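Local coordinates for Serine/threonine protein phosphatase Stp1 (Streptococcus agalactiae, PDB 2PK0), which catalyses the removal of phosphate from phosphoserine and phosphothreonine in proteins, as a magnesium-containing serine/threonine phosphatase of the PP2C family, at residues 21-26 / 237-242; 28-33 / 65-70; 74-79 / 115-120; 139-144 / 167-172; 206-211 / 223-228. All coordinates share one frame; numbering follows the deposited sequence.

Contact 1 of 5, residues 21-26 / 237-242; sequences NQDFIN and NITVAL
Three flat groups meet here: the amides of Asn21 and Asn237, their planes 46° apart, and the carboxylate of Asp23, turned 80° from the Asn237 amide. Gln22 N stands above the carbonyl plane of Asn237, to whose OD1 it donates (2.9 Å), while Asp23 N stands above that of Asn21, closing an Asx turn on OD1. Asn21 OD1 lies 3.4 Å from Asn237 CB. Both amide nitrogens of the asparagines bond outside the two segments, Asn21 ND2 to Thr12 OG1 and Asn237 ND2 to Ile14 O. Thr239 OG1, also bonded to Thr12 OG1, lies 2.9 Å from Asp23 OD2, a carboxylate oxygen hydrogen-bonded to Ser196 OG. One water sits 2.7 Å from Asp23 OD1 and 3.0 Å from Asn237 OD1. Magnesium is about 4 Å from the side chain of Asp23, placing this carboxylate in a probable second shell. Farther on the chemistry turns apolar: Ile25, with CG1 anti to the backbone N, reaches Ala241 CB with CD1 (3.7 Å). Strands 23-29 and 238-245 belong to different sheets of the PP2C sandwich, their segments running nearly parallel; Leu39 of strand 35-43 and Asn222 of helix 218-231 pack beside them.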
# COMPACT_ATOMS: atom_id res chain seq x y z
N ASN A 21 -0.01 16.29 -2.94
CA ASN A 21 -0.31 14.89 -2.67
C ASN A 21 0.38 14.00 -3.69
O ASN A 21 -0.09 13.88 -4.81
CB ASN A 21 -1.82 14.66 -2.76
CG ASN A 21 -2.25 13.30 -2.22
OD1 ASN A 21 -1.43 12.46 -1.87
ND2 ASN A 21 -3.56 13.09 -2.14
N GLN A 22 1.48 13.35 -3.30
CA GLN A 22 2.17 12.45 -4.22
C GLN A 22 1.79 10.98 -4.02
O GLN A 22 2.45 10.07 -4.53
CB GLN A 22 3.69 12.63 -4.12
CG GLN A 22 4.19 14.07 -4.21
CD GLN A 22 5.70 14.16 -4.20
OE1 GLN A 22 6.38 13.72 -3.26
NE2 GLN A 22 6.26 14.74 -5.27
N ASP A 23 0.73 10.73 -3.25
CA ASP A 23 0.18 9.39 -3.15
C ASP A 23 -0.80 9.21 -4.30
O ASP A 23 -1.43 10.19 -4.73
CB ASP A 23 -0.59 9.20 -1.85
CG ASP A 23 0.31 9.01 -0.62
OD1 ASP A 23 1.54 8.87 -0.75
OD2 ASP A 23 -0.26 8.99 0.50
N PHE A 24 -0.94 7.97 -4.80
CA PHE A 24 -2.04 7.63 -5.73
C PHE A 24 -2.71 6.30 -5.35
O PHE A 24 -2.05 5.37 -4.93
CB PHE A 24 -1.55 7.57 -7.19
CG PHE A 24 -2.61 7.97 -8.20
CD1 PHE A 24 -2.96 9.31 -8.37
CD2 PHE A 24 -3.24 7.03 -8.98
CE1 PHE A 24 -3.93 9.69 -9.31
CE2 PHE A 24 -4.21 7.39 -9.91
CZ PHE A 24 -4.55 8.73 -10.08
N ILE A 25 -4.04 6.24 -5.48
CA ILE A 25 -4.79 5.00 -5.20
C ILE A 25 -5.96 4.78 -6.19
O ILE A 25 -6.63 5.74 -6.62
CB ILE A 25 -5.30 4.98 -3.74
CG1 ILE A 25 -5.61 3.55 -3.27
CG2 ILE A 25 -6.51 5.87 -3.56
CD1 ILE A 25 -6.12 3.51 -1.84
N ASN A 26 -6.17 3.52 -6.59
CA ASN A 26 -7.25 3.16 -7.48
C ASN A 26 -7.56 1.66 -7.41
O ASN A 26 -6.76 0.86 -6.90
CB ASN A 26 -6.93 3.57 -8.92
CG ASN A 26 -8.16 4.04 -9.69
OD1 ASN A 26 -9.29 3.79 -9.29
ND2 ASN A 26 -7.93 4.73 -10.81
N ASN A 237 1.11 12.90 3.29
CA ASN A 237 -0.06 12.45 2.57
C ASN A 237 -0.59 11.17 3.17
O ASN A 237 0.19 10.27 3.48
CB ASN A 237 0.26 12.22 1.09
CG ASN A 237 0.92 13.41 0.43
OD1 ASN A 237 1.81 13.24 -0.41
ND2 ASN A 237 0.46 14.61 0.76
N ILE A 238 -1.90 11.09 3.37
CA ILE A 238 -2.54 9.90 3.94
C ILE A 238 -3.39 9.27 2.88
O ILE A 238 -4.12 9.98 2.19
CB ILE A 238 -3.47 10.29 5.06
CG1 ILE A 238 -2.88 11.44 5.87
CG2 ILE A 238 -3.76 9.10 5.91
CD1 ILE A 238 -3.92 12.31 6.54
N THR A 239 -3.31 7.95 2.72
CA THR A 239 -4.01 7.26 1.63
C THR A 239 -4.35 5.87 2.09
O THR A 239 -3.48 5.14 2.53
CB THR A 239 -3.14 7.21 0.37
OG1 THR A 239 -3.02 8.54 -0.17
CG2 THR A 239 -3.75 6.33 -0.68
N VAL A 240 -5.64 5.51 2.04
CA VAL A 240 -6.11 4.25 2.63
C VAL A 240 -7.08 3.50 1.72
O VAL A 240 -8.02 4.09 1.17
CB VAL A 240 -6.78 4.46 4.03
CG1 VAL A 240 -6.98 3.14 4.75
CG2 VAL A 240 -5.96 5.37 4.92
N ALA A 241 -6.85 2.20 1.54
CA ALA A 241 -7.88 1.30 1.00
C ALA A 241 -8.38 0.40 2.11
O ALA A 241 -7.60 -0.27 2.80
CB ALA A 241 -7.33 0.47 -0.12
N LEU A 242 -9.70 0.36 2.29
CA LEU A 242 -10.29 -0.56 3.26
C LEU A 242 -11.16 -1.55 2.53
O LEU A 242 -11.91 -1.16 1.65
CB LEU A 242 -11.15 0.18 4.26
CG LEU A 242 -10.50 1.12 5.27
CD1 LEU A 242 -11.60 1.95 5.89
CD2 LEU A 242 -9.77 0.33 6.33
O HOH W 1 2.43 9.16 1.84
O HOH W 2 3.42 10.80 -0.94

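Contact 2 of 5, residues 28-33 / 65-70; sequences FENKAG and AETDFS
CG of Asn30 and OG1 of Thr67 both take the crowded position between their own backbone N and carbonyl carbon (chi1 85° and 81°), and these two torsions turn the Asn30 amide and the Thr67 hydroxyl to face one another. The setting is the hairpin joining strands 23-29 and 35-43, where a type I beta turn from Asn30 to Gly33 packs against the connection between helices 48-64 and 72-96. Asn30 works as the turn's polar hub. Its ND2 donates twice, to Thr67 OG1 at 3.0 Å and to Phe69 O at 2.9 Å, and both acceptors lie close to the amide plane; the second is reached along a lone pair in the carbonyl plane. With both amide protons directed this way, the rotation of the group is fixed, and OD1 turns back to its own turn, bonding Val34 N and, weakly, Ala32 N. Thr67 OG1 also pairs with Trp64 O, so the hydroxyl links helix end and hairpin. The Phe69 ring carries Thr67 CB over one face and meets the ring of Trp78. Lys31, exposed and extended beyond CG, lies alongside the backbone of Glu66, with CE 3.6 Å from Glu66 O. Its NZ stays 4.0 Å from Glu66 OE1, beyond a salt bridge, so the charges probably add a modest attraction at this surface. Ala32 CB comes to 3.4 Å from Asp68 O. The backbones themselves are tied by Lys31 N, which donates to Thr67 O at 3.0 Å, nearly along the C=O axis.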
# COMPACT_ATOMS: atom_id res chain seq x y z
N PHE A 28 -9.35 -1.71 -9.83
CA PHE A 28 -9.52 -2.16 -11.20
C PHE A 28 -10.17 -3.52 -11.12
O PHE A 28 -10.22 -4.10 -10.06
CB PHE A 28 -8.15 -2.26 -11.94
CG PHE A 28 -7.35 -0.99 -11.90
CD1 PHE A 28 -6.38 -0.79 -10.90
CD2 PHE A 28 -7.60 0.03 -12.80
CE1 PHE A 28 -5.68 0.40 -10.82
CE2 PHE A 28 -6.90 1.22 -12.75
CZ PHE A 28 -5.94 1.41 -11.76
N GLU A 29 -10.64 -4.03 -12.25
CA GLU A 29 -11.21 -5.37 -12.30
C GLU A 29 -10.88 -6.02 -13.64
O GLU A 29 -11.09 -5.42 -14.70
CB GLU A 29 -12.72 -5.29 -12.09
CG GLU A 29 -13.41 -6.63 -12.13
CD GLU A 29 -14.83 -6.58 -11.58
OE1 GLU A 29 -15.02 -6.14 -10.41
OE2 GLU A 29 -15.76 -7.01 -12.31
N ASN A 30 -10.34 -7.24 -13.62
CA ASN A 30 -9.97 -7.92 -14.86
C ASN A 30 -11.16 -8.60 -15.53
O ASN A 30 -12.27 -8.53 -14.99
CB ASN A 30 -8.77 -8.85 -14.64
CG ASN A 30 -9.14 -10.22 -14.13
OD1 ASN A 30 -10.19 -10.42 -13.54
ND2 ASN A 30 -8.25 -11.19 -14.36
N LYS A 31 -10.95 -9.25 -16.69
CA LYS A 31 -12.07 -9.85 -17.45
C LYS A 31 -12.73 -11.04 -16.75
O LYS A 31 -13.82 -11.46 -17.13
CB LYS A 31 -11.64 -10.30 -18.85
CG LYS A 31 -11.28 -9.20 -19.80
CD LYS A 31 -10.75 -9.74 -21.10
CE LYS A 31 -10.40 -8.59 -22.04
NZ LYS A 31 -10.11 -9.06 -23.41
N ALA A 32 -12.06 -11.60 -15.75
CA ALA A 32 -12.67 -12.69 -15.01
C ALA A 32 -13.32 -12.20 -13.69
O ALA A 32 -13.75 -12.99 -12.88
CB ALA A 32 -11.65 -13.77 -14.75
N GLY A 33 -13.41 -10.89 -13.50
CA GLY A 33 -14.08 -10.34 -12.35
C GLY A 33 -13.18 -10.13 -11.14
O GLY A 33 -13.65 -9.75 -10.07
N ALA A 65 -6.69 -4.77 -16.44
CA ALA A 65 -8.06 -4.79 -16.92
C ALA A 65 -8.20 -5.67 -18.15
O ALA A 65 -9.29 -6.16 -18.44
CB ALA A 65 -8.51 -3.37 -17.24
N GLU A 66 -7.10 -5.87 -18.86
CA GLU A 66 -7.13 -6.65 -20.08
C GLU A 66 -6.87 -8.13 -19.83
O GLU A 66 -7.09 -8.95 -20.71
CB GLU A 66 -6.16 -6.08 -21.12
CG GLU A 66 -6.50 -4.65 -21.58
CD GLU A 66 -7.80 -4.55 -22.39
OE1 GLU A 66 -8.17 -5.54 -23.07
OE2 GLU A 66 -8.46 -3.49 -22.35
N THR A 67 -6.45 -8.47 -18.62
CA THR A 67 -6.12 -9.85 -18.33
C THR A 67 -7.31 -10.72 -18.07
O THR A 67 -8.43 -10.25 -17.88
CB THR A 67 -5.20 -9.99 -17.12
OG1 THR A 67 -5.97 -9.90 -15.92
CG2 THR A 67 -4.09 -8.95 -17.14
N ASP A 68 -7.02 -12.01 -17.97
CA ASP A 68 -7.98 -13.10 -18.08
C ASP A 68 -8.04 -13.99 -16.84
O ASP A 68 -8.98 -14.75 -16.66
CB ASP A 68 -7.50 -14.00 -19.20
CG ASP A 68 -8.59 -14.67 -19.90
OD1 ASP A 68 -9.74 -14.23 -19.69
OD2 ASP A 68 -8.29 -15.62 -20.64
N PHE A 69 -7.00 -13.93 -16.02
CA PHE A 69 -6.79 -14.95 -15.01
C PHE A 69 -7.64 -14.93 -13.76
O PHE A 69 -8.19 -13.90 -13.37
CB PHE A 69 -5.32 -15.14 -14.64
CG PHE A 69 -4.41 -14.00 -14.99
CD1 PHE A 69 -4.35 -12.86 -14.20
CD2 PHE A 69 -3.52 -14.11 -16.06
CE1 PHE A 69 -3.48 -11.85 -14.51
CE2 PHE A 69 -2.66 -13.11 -16.36
CZ PHE A 69 -2.63 -11.98 -15.58
N SER A 70 -7.74 -16.09 -13.13
CA SER A 70 -8.60 -16.27 -11.98
C SER A 70 -7.91 -17.08 -10.90
O SER A 70 -8.51 -17.37 -9.87
CB SER A 70 -9.88 -16.96 -12.39
OG SER A 70 -9.59 -18.16 -13.07

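Contact 3 of 5, residues 74-79 / 115-120; sequences EIRDWM and NIIFAH
Met79 leaves helix 72-96 with CG anti to its carbonyl carbon (chi1 -74°), and from there the chain is fully extended, reaching across to the strand. Its CB lies 4.1 Å from Ala119 CB. SD settles over the backbone, 3.9 Å from Ala119 N, and the terminal CE comes to 3.5 Å from Ile117 O. Met79 thus crosses the strand's backbone obliquely, its sulfur and methyl between Ile117 and Ala119, two residues whose CB atoms face the helix. Ile117 makes the neighbouring contacts: with CG1 anti to the backbone N, it sends CD1 to Arg76 CB (3.7 Å), and its CG2 meets CG2 of Ile75 at 3.8 Å. Arg76 contributes only the start of its chain, since the guanidinium leads away. The helix segment runs almost along the strand segment, 13° apart, with axes 9.2 Å distant, the helix-on-sheet layering of the PP2C sandwich. Ile75 and Met79 also touch Ala110 of strand 103-112, and Leu181 of strand 180-185 lies against Arg76 and Ala119. No hydrogen bond crosses the contact. Its cohesion therefore comes from burying methyl, thioether and methylene groups, while the strand's backbone polarity is met by its sheet partners, among them Ala110 and Gly182.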
# COMPACT_ATOMS: atom_id res chain seq x y z
N GLU A 74 -1.17 -17.43 -11.29
CA GLU A 74 -1.12 -16.66 -12.53
C GLU A 74 -1.02 -15.17 -12.21
O GLU A 74 -0.29 -14.40 -12.87
CB GLU A 74 -2.36 -16.92 -13.37
CG GLU A 74 -2.67 -18.40 -13.63
CD GLU A 74 -3.96 -18.61 -14.44
OE1 GLU A 74 -5.07 -18.34 -13.92
OE2 GLU A 74 -3.85 -19.08 -15.59
N ILE A 75 -1.76 -14.77 -11.18
CA ILE A 75 -1.77 -13.42 -10.68
C ILE A 75 -0.40 -13.09 -10.07
O ILE A 75 0.13 -11.98 -10.26
CB ILE A 75 -2.94 -13.24 -9.68
CG1 ILE A 75 -4.25 -13.23 -10.45
CG2 ILE A 75 -2.84 -11.94 -8.89
CD1 ILE A 75 -5.44 -13.33 -9.59
N ARG A 76 0.17 -14.06 -9.36
CA ARG A 76 1.53 -13.92 -8.80
C ARG A 76 2.61 -13.73 -9.89
O ARG A 76 3.47 -12.86 -9.75
CB ARG A 76 1.89 -15.10 -7.91
CG ARG A 76 3.11 -14.85 -7.07
CD ARG A 76 3.79 -16.12 -6.60
NE ARG A 76 4.61 -16.69 -7.65
CZ ARG A 76 5.94 -16.78 -7.62
NH1 ARG A 76 6.65 -16.35 -6.58
NH2 ARG A 76 6.56 -17.34 -8.66
N ASP A 77 2.56 -14.52 -10.96
CA ASP A 77 3.48 -14.34 -12.08
C ASP A 77 3.34 -12.92 -12.61
O ASP A 77 4.33 -12.25 -12.84
CB ASP A 77 3.22 -15.33 -13.23
CG ASP A 77 3.65 -16.75 -12.91
OD1 ASP A 77 4.45 -16.97 -11.97
OD2 ASP A 77 3.18 -17.66 -13.63
N TRP A 78 2.09 -12.49 -12.79
CA TRP A 78 1.78 -11.16 -13.30
C TRP A 78 2.37 -10.02 -12.43
O TRP A 78 2.87 -9.03 -12.97
CB TRP A 78 0.27 -10.99 -13.49
CG TRP A 78 -0.12 -9.67 -14.09
CD1 TRP A 78 -0.26 -9.38 -15.42
CD2 TRP A 78 -0.42 -8.45 -13.39
NE1 TRP A 78 -0.61 -8.07 -15.60
CE2 TRP A 78 -0.71 -7.46 -14.37
CE3 TRP A 78 -0.45 -8.08 -12.03
CZ2 TRP A 78 -1.06 -6.14 -14.02
CZ3 TRP A 78 -0.78 -6.76 -11.69
CH2 TRP A 78 -1.09 -5.81 -12.69
N MET A 79 2.30 -10.17 -11.11
CA MET A 79 2.77 -9.12 -10.22
C MET A 79 4.29 -8.98 -10.29
O MET A 79 4.80 -7.88 -10.48
CB MET A 79 2.31 -9.36 -8.78
CG MET A 79 0.85 -9.09 -8.56
SD MET A 79 0.30 -9.55 -6.90
CE MET A 79 -1.35 -8.85 -6.87
N ASN A 115 -9.56 -15.14 -0.61
CA ASN A 115 -8.12 -15.01 -0.46
C ASN A 115 -7.64 -13.70 -1.07
O ASN A 115 -8.21 -13.21 -2.05
CB ASN A 115 -7.40 -16.20 -1.12
CG ASN A 115 -7.52 -17.48 -0.33
OD1 ASN A 115 -6.77 -17.71 0.63
ND2 ASN A 115 -8.47 -18.32 -0.72
N ILE A 116 -6.59 -13.14 -0.49
CA ILE A 116 -5.89 -12.04 -1.11
C ILE A 116 -4.48 -12.51 -1.45
O ILE A 116 -3.93 -13.40 -0.78
CB ILE A 116 -5.77 -10.80 -0.20
CG1 ILE A 116 -5.28 -11.18 1.19
CG2 ILE A 116 -7.11 -10.11 -0.05
CD1 ILE A 116 -4.61 -10.07 1.90
N ILE A 117 -3.91 -11.94 -2.50
CA ILE A 117 -2.50 -12.02 -2.73
C ILE A 117 -1.93 -10.60 -2.96
O ILE A 117 -2.47 -9.81 -3.74
CB ILE A 117 -2.12 -12.99 -3.88
CG1 ILE A 117 -0.60 -12.97 -4.12
CG2 ILE A 117 -2.87 -12.64 -5.14
CD1 ILE A 117 -0.06 -14.16 -4.90
N PHE A 118 -0.87 -10.27 -2.24
CA PHE A 118 -0.29 -8.97 -2.41
C PHE A 118 1.15 -8.99 -2.89
O PHE A 118 1.88 -9.94 -2.65
CB PHE A 118 -0.44 -8.14 -1.13
CG PHE A 118 0.34 -8.67 0.06
CD1 PHE A 118 1.69 -8.32 0.24
CD2 PHE A 118 -0.27 -9.46 1.02
CE1 PHE A 118 2.41 -8.78 1.33
CE2 PHE A 118 0.45 -9.93 2.13
CZ PHE A 118 1.78 -9.59 2.28
N ALA A 119 1.54 -7.90 -3.54
CA ALA A 119 2.93 -7.57 -3.79
C ALA A 119 3.21 -6.25 -3.05
O ALA A 119 2.37 -5.36 -3.08
CB ALA A 119 3.19 -7.40 -5.27
N HIS A 120 4.40 -6.13 -2.45
CA HIS A 120 4.72 -5.01 -1.54
C HIS A 120 6.16 -4.53 -1.70
O HIS A 120 7.08 -5.33 -1.68
CB HIS A 120 4.45 -5.45 -0.10
CG HIS A 120 5.29 -4.78 0.92
ND1 HIS A 120 5.18 -3.44 1.23
CD2 HIS A 120 6.24 -5.27 1.75
CE1 HIS A 120 6.03 -3.13 2.19
NE2 HIS A 120 6.69 -4.22 2.52

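Contact 4 of 5, residues 139-144 / 167-172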
# COMPACT_ATOMS: atom_id res chain seq x y z
N SER A 139 6.47 -5.94 5.91
CA SER A 139 7.57 -5.43 6.69
C SER A 139 8.13 -4.25 5.92
O SER A 139 8.34 -4.34 4.72
CB SER A 139 8.62 -6.53 6.89
OG SER A 139 9.75 -6.03 7.59
N ASP A 140 8.32 -3.13 6.62
CA ASP A 140 8.79 -1.90 6.00
C ASP A 140 10.16 -2.15 5.36
O ASP A 140 11.03 -2.74 5.99
CB ASP A 140 8.91 -0.77 7.04
CG ASP A 140 7.56 -0.11 7.38
OD1 ASP A 140 6.52 -0.55 6.86
OD2 ASP A 140 7.53 0.86 8.19
N HIS A 141 10.36 -1.75 4.10
CA HIS A 141 11.70 -1.81 3.54
C HIS A 141 12.43 -0.54 3.92
O HIS A 141 12.44 0.43 3.19
CB HIS A 141 11.67 -2.01 2.04
CG HIS A 141 11.02 -3.29 1.64
ND1 HIS A 141 10.17 -3.39 0.57
CD2 HIS A 141 11.05 -4.52 2.22
CE1 HIS A 141 9.71 -4.63 0.49
NE2 HIS A 141 10.23 -5.33 1.48
N SER A 142 13.04 -0.58 5.10
CA SER A 142 13.58 0.61 5.71
C SER A 142 14.95 0.29 6.25
O SER A 142 15.34 -0.88 6.31
CB SER A 142 12.69 1.03 6.89
OG SER A 142 12.82 0.13 7.98
N LEU A 143 15.67 1.33 6.65
CA LEU A 143 17.00 1.18 7.21
C LEU A 143 16.98 0.42 8.53
O LEU A 143 17.77 -0.52 8.69
CB LEU A 143 17.67 2.54 7.38
CG LEU A 143 19.20 2.66 7.50
CD1 LEU A 143 19.66 3.89 6.75
CD2 LEU A 143 19.65 2.75 8.92
N VAL A 144 16.09 0.80 9.45
CA VAL A 144 16.05 0.17 10.78
C VAL A 144 15.71 -1.32 10.72
O VAL A 144 16.22 -2.08 11.53
CB VAL A 144 15.18 0.93 11.87
CG1 VAL A 144 15.41 2.39 11.80
CG2 VAL A 144 13.68 0.65 11.76
N ILE A 167 14.00 4.87 3.27
CA ILE A 167 13.55 3.72 2.49
C ILE A 167 14.72 3.01 1.78
O ILE A 167 15.68 3.65 1.34
CB ILE A 167 12.44 4.18 1.53
CG1 ILE A 167 11.42 3.08 1.30
CG2 ILE A 167 12.99 4.77 0.23
CD1 ILE A 167 10.18 3.60 0.63
N THR A 168 14.67 1.68 1.73
CA THR A 168 15.78 0.92 1.15
C THR A 168 15.51 0.39 -0.25
O THR A 168 16.45 -0.02 -0.95
CB THR A 168 16.31 -0.23 2.06
OG1 THR A 168 15.27 -1.20 2.33
CG2 THR A 168 16.88 0.31 3.34
N GLN A 169 14.24 0.37 -0.66
CA GLN A 169 13.91 0.16 -2.07
C GLN A 169 12.62 0.83 -2.50
O GLN A 169 11.72 1.04 -1.70
CB GLN A 169 13.90 -1.32 -2.45
CG GLN A 169 12.88 -2.14 -1.77
CD GLN A 169 12.89 -3.55 -2.28
OE1 GLN A 169 13.45 -3.84 -3.35
NE2 GLN A 169 12.29 -4.45 -1.53
N SER A 170 12.54 1.19 -3.77
CA SER A 170 11.34 1.81 -4.28
C SER A 170 11.30 1.46 -5.74
O SER A 170 12.31 1.09 -6.31
CB SER A 170 11.43 3.33 -4.14
OG SER A 170 12.47 3.84 -4.96
N ILE A 171 10.13 1.58 -6.34
CA ILE A 171 9.99 1.39 -7.76
C ILE A 171 10.50 2.63 -8.44
O ILE A 171 10.10 3.74 -8.09
CB ILE A 171 8.54 1.11 -8.12
CG1 ILE A 171 8.25 -0.36 -7.84
CG2 ILE A 171 8.25 1.46 -9.59
CD1 ILE A 171 6.81 -0.69 -7.87
N GLY A 172 11.42 2.43 -9.40
CA GLY A 172 12.15 3.50 -10.09
C GLY A 172 13.63 3.57 -9.70
O GLY A 172 14.24 4.63 -9.75
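Gln169 NE2 sits over one face of the His141 ring, 3.1 Å above its plane and displaced toward the rim, with the amide and ring planes 65° apart. Gln169 gets there with CG in the crowded position between backbone N and carbonyl carbon (chi1 64°) and an extended chain beyond it. Beside this pair the backbones join: Thr168 N donates to His141 O at 2.9 Å with an angle of 167°, almost straight although the donor stands above the carbonyl plane. Ile167 CA adds a CH...O contact to the same oxygen (3.5 Å), and a single beta bridge pairs Ser142 with Ile167. Thr168 CG2, anti to its carbonyl carbon, lies 3.5 Å from Ser142 C. The second shell holds these groups in place. Gln169 NE2 bonds Glu178 O. The His141 ring is held at both nitrogens, ND1 by Gly122 N and NE2 by Asp180 OD2, and is stacked on the ring of His120; an acceptor role for ND1 would be consistent with a proton on NE2, next to the aspartate. An inverse gamma turn centred on His141 leads to Ser142, the N-cap residue, whose OG bonds Asn145 N weakly. Asp140 forms a salt bridge with Arg125. The Ser142-Ile167 bridge thus closes the base of the excursion containing helices 143-149 and 155-159, probably the flap subdomain of bacterial PP2C enzymes. At that base Thr168 packs on Glu146 of helix 143-149, and Ile167 on Thr105 of strand 103-112.

Contact 5 of 5, residues 206-211 / 223-228; sequences ADIATV and QDLITL
Apolar packing carries this meeting of helices 205-212 and 218-231, part of the PP2C sandwich's helical layer over the sheet of strands 6-13 and 238-245; their segments cross at 141° with axes 10.1 Å apart. Val211 carries most of the packing, its CG1 anti to the backbone N. CB approaches Leu225 CD2 at 3.8 Å, and CG1 rests 3.7 Å from Asp224 CB, so the carboxylate residue offers its methylene to the interface. On the other branch, CG2 faces Leu228 CD2 at 4.3 Å. Leu225, with CG anti to its carbonyl carbon and the chain extended, pushes CD2 against Val211 and also to 4.1 Å from Ile208 CG2, the two side chains crossing at about a right angle. Hydrogen bonds stay within each helix: Thr210 OG1 donates to Ala206 O (3.1 Å) and Thr227 OG1 to Gln223 O (2.8 Å), and each carbonyl also accepts the backbone N of the same threonine. Asp224 OD2 forms a salt bridge with Lys216 in the turn between the helices, and Asp207 OD2 pairs with Arg232 and Ser204 N. Leu203 and Leu199 extend the apolar cluster around Ile208 and Leu225. With no hydrogen bond spanning the two segments, their association rests on the fit of branched aliphatic groups, whereas the polar ends that are paired find partners outside this apolar patch.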
# COMPACT_ATOMS: atom_id res chain seq x y z
N ALA A 206 -3.84 -0.06 17.19
CA ALA A 206 -5.03 -0.13 18.01
C ALA A 206 -5.98 1.05 17.76
O ALA A 206 -7.20 0.85 17.76
CB ALA A 206 -4.65 -0.24 19.45
N ASP A 207 -5.43 2.24 17.50
CA ASP A 207 -6.22 3.41 17.06
C ASP A 207 -7.02 3.13 15.79
O ASP A 207 -8.18 3.55 15.69
CB ASP A 207 -5.33 4.64 16.82
CG ASP A 207 -4.69 5.19 18.10
OD1 ASP A 207 -5.26 5.00 19.20
OD2 ASP A 207 -3.61 5.80 18.00
N ILE A 208 -6.40 2.45 14.83
CA ILE A 208 -7.02 2.10 13.55
C ILE A 208 -8.12 1.09 13.83
O ILE A 208 -9.25 1.25 13.36
CB ILE A 208 -6.00 1.51 12.55
CG1 ILE A 208 -4.93 2.54 12.21
CG2 ILE A 208 -6.67 1.03 11.26
CD1 ILE A 208 -3.75 1.96 11.47
N ALA A 209 -7.78 0.07 14.63
CA ALA A 209 -8.73 -0.96 15.06
C ALA A 209 -9.96 -0.37 15.77
O ALA A 209 -11.08 -0.83 15.59
CB ALA A 209 -8.05 -1.96 15.96
N THR A 210 -9.74 0.69 16.54
CA THR A 210 -10.80 1.39 17.24
C THR A 210 -11.77 2.07 16.29
O THR A 210 -12.99 1.99 16.48
CB THR A 210 -10.18 2.41 18.21
OG1 THR A 210 -9.70 1.69 19.35
CG2 THR A 210 -11.18 3.50 18.65
N VAL A 211 -11.25 2.71 15.24
CA VAL A 211 -12.09 3.47 14.32
C VAL A 211 -13.01 2.52 13.57
O VAL A 211 -14.19 2.79 13.37
CB VAL A 211 -11.24 4.29 13.33
CG1 VAL A 211 -12.10 4.86 12.21
CG2 VAL A 211 -10.51 5.42 14.03
N GLN A 223 -13.08 8.10 6.30
CA GLN A 223 -13.05 9.54 6.56
C GLN A 223 -12.57 9.83 7.98
O GLN A 223 -11.77 10.73 8.20
CB GLN A 223 -14.43 10.18 6.30
CG GLN A 223 -14.45 11.72 6.32
CD GLN A 223 -13.30 12.33 5.50
OE1 GLN A 223 -12.35 12.89 6.06
NE2 GLN A 223 -13.39 12.20 4.16
N ASP A 224 -13.02 9.03 8.94
CA ASP A 224 -12.58 9.15 10.33
C ASP A 224 -11.11 8.84 10.53
O ASP A 224 -10.48 9.39 11.42
CB ASP A 224 -13.38 8.21 11.24
CG ASP A 224 -14.78 8.70 11.51
OD1 ASP A 224 -15.13 9.82 11.10
OD2 ASP A 224 -15.54 7.95 12.14
N LEU A 225 -10.58 7.94 9.72
CA LEU A 225 -9.17 7.59 9.77
C LEU A 225 -8.27 8.75 9.34
O LEU A 225 -7.25 9.00 9.97
CB LEU A 225 -8.89 6.37 8.89
CG LEU A 225 -9.27 4.97 9.39
CD1 LEU A 225 -8.90 3.92 8.35
CD2 LEU A 225 -8.57 4.66 10.69
N ILE A 226 -8.66 9.46 8.28
CA ILE A 226 -7.80 10.54 7.80
C ILE A 226 -7.96 11.81 8.65
O ILE A 226 -7.00 12.57 8.82
CB ILE A 226 -7.88 10.80 6.25
CG1 ILE A 226 -9.16 11.51 5.85
CG2 ILE A 226 -7.74 9.48 5.45
CD1 ILE A 226 -9.07 13.00 5.84
N THR A 227 -9.17 12.02 9.17
CA THR A 227 -9.47 13.13 10.08
C THR A 227 -8.60 13.00 11.32
O THR A 227 -7.90 13.95 11.69
CB THR A 227 -10.96 13.15 10.49
OG1 THR A 227 -11.76 13.34 9.32
CG2 THR A 227 -11.26 14.26 11.49
N LEU A 228 -8.60 11.81 11.91
CA LEU A 228 -7.73 11.51 13.05
C LEU A 228 -6.24 11.65 12.73
O LEU A 228 -5.49 12.17 13.54
CB LEU A 228 -8.01 10.11 13.60
CG LEU A 228 -7.30 9.77 14.91
CD1 LEU A 228 -7.59 10.83 15.97
CD2 LEU A 228 -7.65 8.38 15.41

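In the fold
Contact 1 brings the two sheets together beside two magnesium sites, one of Asp41 and Gly42, the other of Asp41, Asp197 and Asp236, the last directly preceding Asn237. Each sheet has a helical layer outside it. Contact 5 lies on one side, its centre about 15 Å from contact 1, with Leu225 packed on Val240 and Leu242; contact 3 lies on the other, about 20 Å between centres. Contact 2 extends that second side outward: Phe69 meets Glu74, Ile75 and Trp78 of contact 3, about 13 Å between centres. Contact 4 is coupled to contact 3 by a probable hydrogen bond, His120 NE2 to Ser139 O at 2.7 Å, and its Ile167 side chain approaches magnesium to about 8 Å.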